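Local coordinates for SusD superfamily protein (Bacteroides thetaiotaomicron, PDB 3MCX) that is of unknown function but, as an outer-membrane member of the SusD family, probably helps capture glycans for import, and binds zinc ions, at residues A[34-39]-A[260-265]; A[86-91]-A[459-464]; A[226-231]-A[357-362]; A[296-301]-A[435-440]. All coordinates share one frame; numbering follows the deposited sequence.

Overall arrangement
Contacts 1 and 2 are neighbours: their centres lie about 20 Å apart, and Ser39 of the first packs on helix 81-106 of the second. Contacts 3 and 4 stand farther off, with centres about 27 to 33 Å from those of contacts 1 and 2 and about 30 Å from each other. Contacts 2 and 3 lie on opposite sides of the chain's centre. Along the sequence, contact 2 joins helix 81-106 to the C-terminal region and encloses both segments of contacts 3 and 4. Contact 1 ends before contact 4 begins, whereas contact 3 crosses both of them. This mainly helical, single-chain SusD-family protein is thus tied together by contacts between segments distant in sequence.

Contact 1: residues A[34-39]-A[260-265]; sequences LASGHS and LYITLS
Leu260 holds CG anti to its carbonyl carbon and beside its backbone N (chi1 -61°), which aims CD1 at the last turn of helix 21-36, while Ser36 tucks OG between its own backbone N and carbonyl carbon (chi1 77°). The leucine methyl comes to rest against the root of the serine, with CD1 of Leu260 3.7 Å from CB of Ser36 and just as near its CA. Beside it, CD1 of Ile262 reaches OG of Ser36 at 4.0 Å and lies equally near its CB. The CB of Ile262 points neither at the helix nor away from it, but the end of the side chain comes nearer. Leucine and isoleucine suit these places because their methyls fill the space around a residue small enough to let the end of strand 256-260 and the loop after it approach a helix closely.

No direct hydrogen bond joins the segments. One water spans them instead, donating to Ser36 OG (2.9 Å) and to Tyr261 O (2.7 Å). The same hydroxyl also hydrogen-bonds to Arg33 O, one turn back in the helix. Strand 351-355 lies alongside: Leu260 pairs with Ile351 through the backbone, and the side chains of Ser36 and Ile262 both touch Ile351.

The chemistry is therefore divided. Leu260 packs on CA and CB of Ser36 and Ile262 on CB and OG, while the buried oxygen is satisfied by a carbonyl and a water; a polar residue can so sit among aliphatic groups and link the N-terminal helix to the end of strand 256-260 and the loop beyond.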
# COMPACT_ATOMS: atom_id res chain seq x y z
N LEU A 34 -16.18 0.43 2.08
CA LEU A 34 -15.66 1.76 2.37
C LEU A 34 -14.15 1.81 2.16
O LEU A 34 -13.60 2.76 1.58
CB LEU A 34 -16.01 2.14 3.82
CG LEU A 34 -15.75 3.58 4.24
CD1 LEU A 34 -16.48 4.59 3.33
CD2 LEU A 34 -16.32 3.73 5.67
N ALA A 35 -13.44 0.76 2.58
CA ALA A 35 -12.00 0.68 2.39
C ALA A 35 -11.61 0.66 0.92
O ALA A 35 -10.56 1.17 0.55
CB ALA A 35 -11.38 -0.53 3.15
N SER A 36 -12.48 0.11 0.07
CA SER A 36 -12.19 0.04 -1.35
C SER A 36 -12.52 1.34 -2.07
O SER A 36 -12.18 1.52 -3.24
CB SER A 36 -12.98 -1.10 -1.99
OG SER A 36 -14.31 -0.74 -2.17
N GLY A 37 -13.17 2.27 -1.36
CA GLY A 37 -13.68 3.47 -1.94
C GLY A 37 -12.69 4.61 -2.11
O GLY A 37 -11.51 4.57 -1.74
N HIS A 38 -13.19 5.65 -2.75
CA HIS A 38 -12.47 6.87 -2.92
C HIS A 38 -11.98 7.39 -1.56
O HIS A 38 -12.71 7.36 -0.58
CB HIS A 38 -13.38 7.85 -3.67
CG HIS A 38 -12.82 9.23 -3.84
ND1 HIS A 38 -11.56 9.47 -4.38
CD2 HIS A 38 -13.38 10.44 -3.62
CE1 HIS A 38 -11.36 10.78 -4.43
NE2 HIS A 38 -12.44 11.39 -3.97
N SER A 39 -10.72 7.84 -1.57
CA SER A 39 -10.03 8.46 -0.45
C SER A 39 -9.43 7.45 0.50
O SER A 39 -8.70 7.84 1.40
CB SER A 39 -10.89 9.49 0.30
OG SER A 39 -11.55 10.40 -0.57
N LEU A 260 -9.63 -6.53 -2.65
CA LEU A 260 -11.00 -6.02 -2.58
C LEU A 260 -11.66 -6.15 -3.93
O LEU A 260 -11.10 -5.78 -4.96
CB LEU A 260 -11.02 -4.57 -2.09
CG LEU A 260 -10.43 -4.38 -0.70
CD1 LEU A 260 -10.11 -2.91 -0.47
CD2 LEU A 260 -11.40 -4.93 0.37
N TYR A 261 -12.88 -6.67 -3.93
CA TYR A 261 -13.65 -6.94 -5.14
C TYR A 261 -14.33 -5.67 -5.62
O TYR A 261 -15.04 -4.99 -4.84
CB TYR A 261 -14.70 -8.00 -4.84
CG TYR A 261 -15.54 -8.42 -6.01
CD1 TYR A 261 -14.97 -8.95 -7.15
CD2 TYR A 261 -16.94 -8.31 -5.97
CE1 TYR A 261 -15.76 -9.34 -8.21
CE2 TYR A 261 -17.74 -8.72 -7.04
CZ TYR A 261 -17.14 -9.23 -8.15
OH TYR A 261 -17.93 -9.64 -9.21
N ILE A 262 -14.14 -5.37 -6.91
CA ILE A 262 -14.69 -4.21 -7.58
C ILE A 262 -15.46 -4.64 -8.81
O ILE A 262 -15.02 -5.50 -9.59
CB ILE A 262 -13.55 -3.27 -8.06
CG1 ILE A 262 -12.69 -2.78 -6.88
CG2 ILE A 262 -14.07 -2.12 -8.95
CD1 ILE A 262 -13.43 -1.87 -5.91
N THR A 263 -16.64 -4.06 -8.99
CA THR A 263 -17.32 -4.05 -10.28
C THR A 263 -17.91 -2.66 -10.51
O THR A 263 -17.84 -1.78 -9.64
CB THR A 263 -18.45 -5.09 -10.38
OG1 THR A 263 -19.54 -4.65 -9.57
CG2 THR A 263 -17.97 -6.50 -9.94
N LEU A 264 -18.49 -2.44 -11.70
CA LEU A 264 -19.14 -1.15 -11.97
C LEU A 264 -20.42 -0.92 -11.15
O LEU A 264 -20.95 0.21 -11.12
CB LEU A 264 -19.42 -0.99 -13.47
CG LEU A 264 -18.19 -0.79 -14.36
CD1 LEU A 264 -18.62 -0.50 -15.80
CD2 LEU A 264 -17.25 0.32 -13.85
N SER A 265 -20.92 -1.96 -10.47
CA SER A 265 -22.10 -1.85 -9.60
C SER A 265 -21.74 -1.56 -8.14
O SER A 265 -22.50 -0.89 -7.44
CB SER A 265 -22.95 -3.12 -9.68
OG SER A 265 -23.36 -3.36 -11.01
O HOH W 1 -15.52 -3.26 -2.79

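Contact 2: residues A[86-91]-A[459-464]; sequences LPWNTV and LPIPQS
Trp88 on helix 81-106 faces Pro462, at the N-cap position just ahead of helix 463-468, with their CA atoms 7.4 Å apart, and residues 459-462 run up to that cap in an extended, polyproline-II-like conformation. The indole swings out with CG anti to the backbone N (chi1 177°), and the proline ring crosses it at about a right angle. Pro462 CG stands 3.8 Å from the centroid of the five-membered ring of Trp88, 25° off its normal, a CH-pi contact over the face. Pro462 CD continues the cover toward the six-membered ring, 3.6 Å from Trp88 CD2. At the far end of the indole, Ile461 CD1 approaches Trp88 CZ3 obliquely at 3.7 Å.

A proline suits the position before a helix because it needs no N-H there, and its rigid ring offers C-H groups to an aromatic face. The polar end of the indole looks beyond the pair: Trp88 NE1 is hydrogen-bonded to Glu465 and also to a bound glycerol, probably from the crystallisation liquor. One water donates to Asn89 OD1 (2.8 Å) and accepts from Ser464 OG (2.7 Å).

Pro462 also touches Ile84, and Leu459 packs on Leu139 and Phe140. The result is a proline-tryptophan CH-pi contact at a helix N-terminus, by which the C-terminal region of this SusD-family chain folds back onto helices 81-106 and 115-140.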
# COMPACT_ATOMS: atom_id res chain seq x y z
N LEU A 86 -9.86 14.32 3.24
CA LEU A 86 -10.60 13.11 2.91
C LEU A 86 -9.86 11.82 3.33
O LEU A 86 -10.48 10.93 3.92
CB LEU A 86 -10.96 13.13 1.40
CG LEU A 86 -12.15 14.01 1.06
CD1 LEU A 86 -12.30 14.07 -0.46
CD2 LEU A 86 -13.46 13.51 1.72
N PRO A 87 -8.55 11.70 3.03
CA PRO A 87 -7.88 10.46 3.46
C PRO A 87 -7.85 10.24 4.95
O PRO A 87 -7.96 9.10 5.39
CB PRO A 87 -6.49 10.57 2.82
CG PRO A 87 -6.71 11.50 1.62
CD PRO A 87 -7.71 12.48 2.10
N TRP A 88 -7.73 11.30 5.72
CA TRP A 88 -7.81 11.21 7.18
C TRP A 88 -9.21 10.79 7.63
O TRP A 88 -9.38 9.82 8.37
CB TRP A 88 -7.47 12.58 7.77
CG TRP A 88 -7.56 12.70 9.26
CD1 TRP A 88 -8.66 13.00 9.96
CD2 TRP A 88 -6.48 12.65 10.20
NE1 TRP A 88 -8.36 13.11 11.31
CE2 TRP A 88 -7.02 12.90 11.47
CE3 TRP A 88 -5.12 12.37 10.09
CZ2 TRP A 88 -6.24 12.92 12.64
CZ3 TRP A 88 -4.34 12.39 11.25
CH2 TRP A 88 -4.89 12.67 12.49
N ASN A 89 -10.22 11.53 7.18
CA ASN A 89 -11.57 11.33 7.67
C ASN A 89 -12.10 9.97 7.23
O ASN A 89 -12.85 9.32 7.94
CB ASN A 89 -12.53 12.42 7.19
CG ASN A 89 -12.38 13.73 7.95
OD1 ASN A 89 -11.81 13.77 9.04
ND2 ASN A 89 -12.98 14.78 7.41
N THR A 90 -11.74 9.54 6.02
CA THR A 90 -12.28 8.29 5.49
C THR A 90 -11.74 7.11 6.27
O THR A 90 -12.49 6.16 6.57
CB THR A 90 -12.00 8.17 3.98
OG1 THR A 90 -12.51 9.34 3.32
CG2 THR A 90 -12.62 6.89 3.38
N VAL A 91 -10.43 7.10 6.59
CA VAL A 91 -9.87 5.99 7.36
C VAL A 91 -10.42 5.99 8.77
O VAL A 91 -10.75 4.93 9.31
CB VAL A 91 -8.33 5.93 7.27
CG1 VAL A 91 -7.83 4.76 8.11
CG2 VAL A 91 -7.89 5.75 5.82
N LEU A 459 2.84 13.83 6.55
CA LEU A 459 1.83 14.72 5.97
C LEU A 459 1.26 15.62 7.03
O LEU A 459 1.19 15.25 8.20
CB LEU A 459 0.70 13.91 5.33
CG LEU A 459 1.08 13.11 4.09
CD1 LEU A 459 -0.13 12.35 3.60
CD2 LEU A 459 1.57 14.02 2.98
N PRO A 460 0.80 16.81 6.66
CA PRO A 460 0.15 17.64 7.64
C PRO A 460 -1.16 17.04 8.14
O PRO A 460 -1.91 16.49 7.35
CB PRO A 460 -0.11 18.97 6.91
CG PRO A 460 -0.19 18.55 5.51
CD PRO A 460 0.71 17.38 5.30
N ILE A 461 -1.38 17.16 9.43
CA ILE A 461 -2.65 16.83 10.04
C ILE A 461 -3.69 17.80 9.42
O ILE A 461 -3.40 18.96 9.23
CB ILE A 461 -2.58 17.05 11.56
CG1 ILE A 461 -1.45 16.21 12.22
CG2 ILE A 461 -3.96 16.80 12.26
CD1 ILE A 461 -1.52 14.73 12.00
N PRO A 462 -4.90 17.32 9.11
CA PRO A 462 -5.88 18.21 8.49
C PRO A 462 -6.11 19.45 9.33
O PRO A 462 -6.24 19.40 10.56
CB PRO A 462 -7.16 17.35 8.43
CG PRO A 462 -6.71 15.96 8.45
CD PRO A 462 -5.37 15.92 9.17
N GLN A 463 -6.24 20.60 8.66
CA GLN A 463 -6.49 21.83 9.35
C GLN A 463 -7.81 21.79 10.13
O GLN A 463 -7.93 22.43 11.16
CB GLN A 463 -6.52 23.06 8.40
CG GLN A 463 -6.50 24.37 9.07
CD GLN A 463 -5.24 24.62 9.86
OE1 GLN A 463 -4.16 24.20 9.42
NE2 GLN A 463 -5.35 25.33 10.99
N SER A 464 -8.76 21.00 9.63
CA SER A 464 -10.04 20.81 10.32
C SER A 464 -9.79 20.31 11.74
O SER A 464 -10.42 20.78 12.69
CB SER A 464 -10.89 19.80 9.55
OG SER A 464 -10.20 18.64 9.21
O HOH W 2 -11.06 16.26 10.11

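Contact 3: residues A[226-231]-A[357-362]; sequences TDVIKN and SEVYLN
Tyr360 offers one face of its ring to Ile229, whose CG1 lies 3.7 Å above the ring plane and toward the rim; the phenol oxygen meets the CG2 methyl of the same isoleucine. This is helix-helix packing between helices 218-231 and 356-370, consistent with the TPR-like helical part of the SusD fold; their short segments cross at -118° with axes 9.5 Å apart. The contact counts as CH-pi, since Ile229 CG1 sits 4.0 Å from the ring centroid and 21° off the normal. With CG anti to its carbonyl carbon (chi1 -84°), the tyrosine lays its ring along the flank of Ile229, although its CB does not aim straight across.

Deeper in, beta-branched residues fill the interface with short, stiff side chains. Val359 CG1 touches both Val228 CB and Ile229 CG1, each at 4.0 Å, and Val359 also packs on Ala206 of helix 201-214.

Away from Tyr360, Asn231 ND2 donates almost straight to the anti side of Asp227 OD1, bracing the last turn of helix 218-231. Tyr201 and Gln205 of helix 201-214 hold the other aspartate oxygen. Tyr360 also touches Asp383, a known zinc ligand with no zinc bound in this chain. A separate zinc ion lies about 6 Å from the tyrosine side chain.

Tyrosine suits this partly exposed edge because its ring packs while its hydroxyl stays polar: a water bonded to Tyr360 OH at 2.7 Å donates to Ile229 O at 2.8 Å.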
# COMPACT_ATOMS: atom_id res chain seq x y z
N THR A 226 7.49 -16.04 6.89
CA THR A 226 7.77 -17.47 6.64
C THR A 226 6.61 -18.38 7.03
O THR A 226 6.47 -19.47 6.46
CB THR A 226 9.11 -17.96 7.25
OG1 THR A 226 9.13 -17.71 8.66
CG2 THR A 226 10.31 -17.29 6.57
N ASP A 227 5.80 -17.98 7.99
CA ASP A 227 4.57 -18.71 8.26
C ASP A 227 3.75 -18.79 6.97
O ASP A 227 3.37 -19.90 6.55
CB ASP A 227 3.78 -18.03 9.38
CG ASP A 227 2.55 -18.82 9.84
OD1 ASP A 227 2.37 -20.00 9.51
OD2 ASP A 227 1.77 -18.21 10.58
N VAL A 228 3.54 -17.66 6.30
CA VAL A 228 2.78 -17.66 5.04
C VAL A 228 3.47 -18.52 3.97
O VAL A 228 2.84 -19.35 3.32
CB VAL A 228 2.56 -16.23 4.52
CG1 VAL A 228 1.80 -16.28 3.16
CG2 VAL A 228 1.81 -15.38 5.59
N ILE A 229 4.77 -18.31 3.79
CA ILE A 229 5.54 -18.99 2.74
C ILE A 229 5.52 -20.50 2.94
O ILE A 229 5.25 -21.25 1.99
CB ILE A 229 6.97 -18.48 2.73
CG1 ILE A 229 7.03 -17.03 2.27
CG2 ILE A 229 7.89 -19.38 1.81
CD1 ILE A 229 8.37 -16.34 2.58
N LYS A 230 5.79 -20.94 4.17
CA LYS A 230 5.98 -22.37 4.46
C LYS A 230 4.68 -23.13 4.69
O LYS A 230 4.61 -24.33 4.40
CB LYS A 230 6.86 -22.56 5.70
CG LYS A 230 8.33 -22.17 5.51
CD LYS A 230 9.04 -21.97 6.86
CE LYS A 230 10.52 -21.65 6.71
NZ LYS A 230 11.28 -22.67 5.92
N ASN A 231 3.68 -22.46 5.26
CA ASN A 231 2.53 -23.17 5.80
C ASN A 231 1.19 -22.95 5.14
O ASN A 231 0.18 -23.54 5.57
CB ASN A 231 2.41 -22.83 7.29
CG ASN A 231 3.66 -23.19 8.08
OD1 ASN A 231 4.29 -24.23 7.83
ND2 ASN A 231 4.03 -22.33 9.03
N SER A 357 4.39 -12.22 -3.59
CA SER A 357 5.74 -11.73 -3.92
C SER A 357 6.26 -10.78 -2.83
O SER A 357 7.46 -10.81 -2.49
CB SER A 357 5.82 -11.01 -5.27
OG SER A 357 5.77 -11.91 -6.36
N GLU A 358 5.37 -9.93 -2.28
CA GLU A 358 5.81 -8.99 -1.24
C GLU A 358 6.26 -9.77 -0.02
O GLU A 358 7.22 -9.38 0.65
CB GLU A 358 4.73 -7.99 -0.85
CG GLU A 358 5.18 -7.07 0.26
CD GLU A 358 4.12 -6.13 0.77
OE1 GLU A 358 3.14 -5.89 0.05
OE2 GLU A 358 4.25 -5.64 1.91
N VAL A 359 5.55 -10.84 0.29
CA VAL A 359 5.84 -11.64 1.47
C VAL A 359 7.23 -12.28 1.35
O VAL A 359 8.01 -12.27 2.29
CB VAL A 359 4.74 -12.72 1.73
CG1 VAL A 359 5.13 -13.60 2.90
CG2 VAL A 359 3.38 -12.06 1.98
N TYR A 360 7.55 -12.84 0.18
CA TYR A 360 8.89 -13.38 -0.06
C TYR A 360 9.96 -12.29 0.07
O TYR A 360 11.02 -12.54 0.65
CB TYR A 360 8.97 -14.05 -1.45
CG TYR A 360 8.48 -15.48 -1.53
CD1 TYR A 360 7.13 -15.80 -1.42
CD2 TYR A 360 9.39 -16.51 -1.70
CE1 TYR A 360 6.71 -17.12 -1.49
CE2 TYR A 360 8.99 -17.83 -1.78
CZ TYR A 360 7.65 -18.14 -1.65
OH TYR A 360 7.29 -19.49 -1.71
N LEU A 361 9.70 -11.11 -0.47
CA LEU A 361 10.64 -9.99 -0.41
C LEU A 361 10.83 -9.48 1.03
O LEU A 361 11.94 -9.18 1.44
CB LEU A 361 10.24 -8.88 -1.41
CG LEU A 361 10.43 -9.29 -2.88
CD1 LEU A 361 9.55 -8.41 -3.78
CD2 LEU A 361 11.95 -9.32 -3.28
N ASN A 362 9.74 -9.44 1.78
CA ASN A 362 9.77 -9.09 3.21
C ASN A 362 10.63 -10.07 3.97
O ASN A 362 11.44 -9.68 4.80
CB ASN A 362 8.36 -9.08 3.82
CG ASN A 362 7.51 -7.90 3.38
OD1 ASN A 362 7.99 -6.98 2.71
ND2 ASN A 362 6.20 -7.93 3.75
O HOH W 3 4.89 -20.05 -0.56

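Contact 4: residues A[296-301]-A[435-440]; sequences DFLNLL and GSWHLE
Asp296 OD1 is gripped by two donors across the contact, His438 NE2 at 2.8 Å and the backbone Gly435 N at 2.9 Å. Both donors belong to a type I beta turn running from Gly435 to His438, so the carboxylate at the start of helix 295-301 ties both ends of the turn. They reach the oxygen from opposite faces of the carboxylate plane, each nearly 40° out of it, and both bonds are bent. OD1 lies close to the imidazole plane, while carboxylate and ring are turned 64° against each other.

Other partners fix the pair. Asp296 OD2 accepts from Lys434 N, and His438 ND1 is hydrogen-bonded to Tyr72 OH. Held at both nitrogens, the buried imidazole is fixed in its rotation and probably stabilised by the carboxylate. Glycine suits position 435 because, with no side chain, it lets the acid come close to its N.

Trp437 anchors its NE1 on Leu293 O, and its six-membered ring points toward the helix. With Trp437 CG set between its backbone N and carbonyl carbon (chi1 56°), the indole presents its edge to Leu298, whose CD1 lies near the ring plane, 3.9 Å from Trp437 CZ2.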
# COMPACT_ATOMS: atom_id res chain seq x y z
N ASP A 296 14.08 7.05 -13.95
CA ASP A 296 14.74 6.22 -12.91
C ASP A 296 14.24 4.80 -12.98
O ASP A 296 15.03 3.87 -12.92
CB ASP A 296 14.52 6.78 -11.49
CG ASP A 296 14.73 8.27 -11.38
OD1 ASP A 296 13.93 9.08 -11.93
OD2 ASP A 296 15.70 8.65 -10.69
N PHE A 297 12.92 4.60 -13.07
CA PHE A 297 12.37 3.27 -13.12
C PHE A 297 12.74 2.54 -14.41
O PHE A 297 13.16 1.38 -14.37
CB PHE A 297 10.84 3.30 -13.01
CG PHE A 297 10.26 1.91 -12.99
CD1 PHE A 297 10.46 1.09 -11.89
CD2 PHE A 297 9.62 1.39 -14.12
CE1 PHE A 297 9.99 -0.22 -11.88
CE2 PHE A 297 9.17 0.10 -14.12
CZ PHE A 297 9.36 -0.71 -13.00
N LEU A 298 12.58 3.19 -15.55
CA LEU A 298 12.91 2.52 -16.82
C LEU A 298 14.37 2.15 -16.86
O LEU A 298 14.74 1.07 -17.32
CB LEU A 298 12.49 3.37 -18.04
CG LEU A 298 10.96 3.55 -18.21
CD1 LEU A 298 10.68 4.30 -19.53
CD2 LEU A 298 10.21 2.21 -18.15
N ASN A 299 15.23 3.03 -16.38
CA ASN A 299 16.68 2.71 -16.36
C ASN A 299 16.91 1.48 -15.49
O ASN A 299 17.70 0.59 -15.85
CB ASN A 299 17.50 3.89 -15.85
CG ASN A 299 17.73 4.98 -16.90
OD1 ASN A 299 17.42 4.82 -18.09
ND2 ASN A 299 18.24 6.11 -16.44
N LEU A 300 16.27 1.41 -14.33
CA LEU A 300 16.44 0.26 -13.42
C LEU A 300 15.97 -1.02 -14.10
O LEU A 300 16.66 -2.03 -14.10
CB LEU A 300 15.64 0.47 -12.14
CG LEU A 300 15.60 -0.71 -11.18
CD1 LEU A 300 16.97 -1.05 -10.62
CD2 LEU A 300 14.63 -0.42 -10.04
N LEU A 301 14.78 -0.99 -14.69
CA LEU A 301 14.25 -2.20 -15.36
C LEU A 301 15.09 -2.62 -16.56
O LEU A 301 15.28 -3.81 -16.82
CB LEU A 301 12.79 -1.97 -15.78
CG LEU A 301 11.93 -3.22 -15.94
CD1 LEU A 301 11.76 -4.02 -14.63
CD2 LEU A 301 10.56 -2.79 -16.47
N GLY A 435 15.63 11.19 -12.91
CA GLY A 435 15.20 10.99 -14.28
C GLY A 435 14.88 12.27 -15.01
O GLY A 435 14.37 13.23 -14.42
N SER A 436 15.14 12.29 -16.31
CA SER A 436 15.09 13.52 -17.10
C SER A 436 13.70 14.10 -17.34
O SER A 436 13.62 15.26 -17.78
CB SER A 436 15.83 13.35 -18.44
OG SER A 436 15.12 12.49 -19.28
N TRP A 437 12.64 13.32 -17.12
CA TRP A 437 11.30 13.88 -17.24
C TRP A 437 10.55 14.10 -15.95
O TRP A 437 9.37 14.38 -15.97
CB TRP A 437 10.45 13.14 -18.28
CG TRP A 437 10.27 11.63 -18.11
CD1 TRP A 437 9.32 11.00 -17.39
CD2 TRP A 437 11.04 10.60 -18.76
NE1 TRP A 437 9.45 9.64 -17.52
CE2 TRP A 437 10.51 9.37 -18.33
CE3 TRP A 437 12.12 10.60 -19.65
CZ2 TRP A 437 11.00 8.15 -18.80
CZ3 TRP A 437 12.62 9.39 -20.10
CH2 TRP A 437 12.06 8.18 -19.67
N HIS A 438 11.24 14.03 -14.81
CA HIS A 438 10.63 14.54 -13.61
C HIS A 438 10.22 15.97 -13.83
O HIS A 438 10.85 16.75 -14.58
CB HIS A 438 11.57 14.39 -12.43
CG HIS A 438 11.56 13.01 -11.84
ND1 HIS A 438 10.52 12.53 -11.08
CD2 HIS A 438 12.48 12.01 -11.92
CE1 HIS A 438 10.78 11.28 -10.72
NE2 HIS A 438 11.98 10.95 -11.20
N LEU A 439 9.16 16.35 -13.12
CA LEU A 439 8.60 17.67 -13.36
C LEU A 439 9.49 18.78 -12.82
O LEU A 439 10.14 18.62 -11.79
CB LEU A 439 7.22 17.81 -12.74
CG LEU A 439 6.22 16.80 -13.23
CD1 LEU A 439 4.78 17.15 -12.70
CD2 LEU A 439 6.24 16.62 -14.74
N GLU A 440 9.45 19.94 -13.47
CA GLU A 440 10.24 21.08 -13.04
C GLU A 440 9.78 21.61 -11.68
O GLU A 440 10.53 22.27 -10.98
CB GLU A 440 10.23 22.20 -14.08
CG GLU A 440 10.97 21.86 -15.39
CD GLU A 440 12.41 21.43 -15.18
OE1 GLU A 440 13.12 22.13 -14.43
OE2 GLU A 440 12.82 20.40 -15.80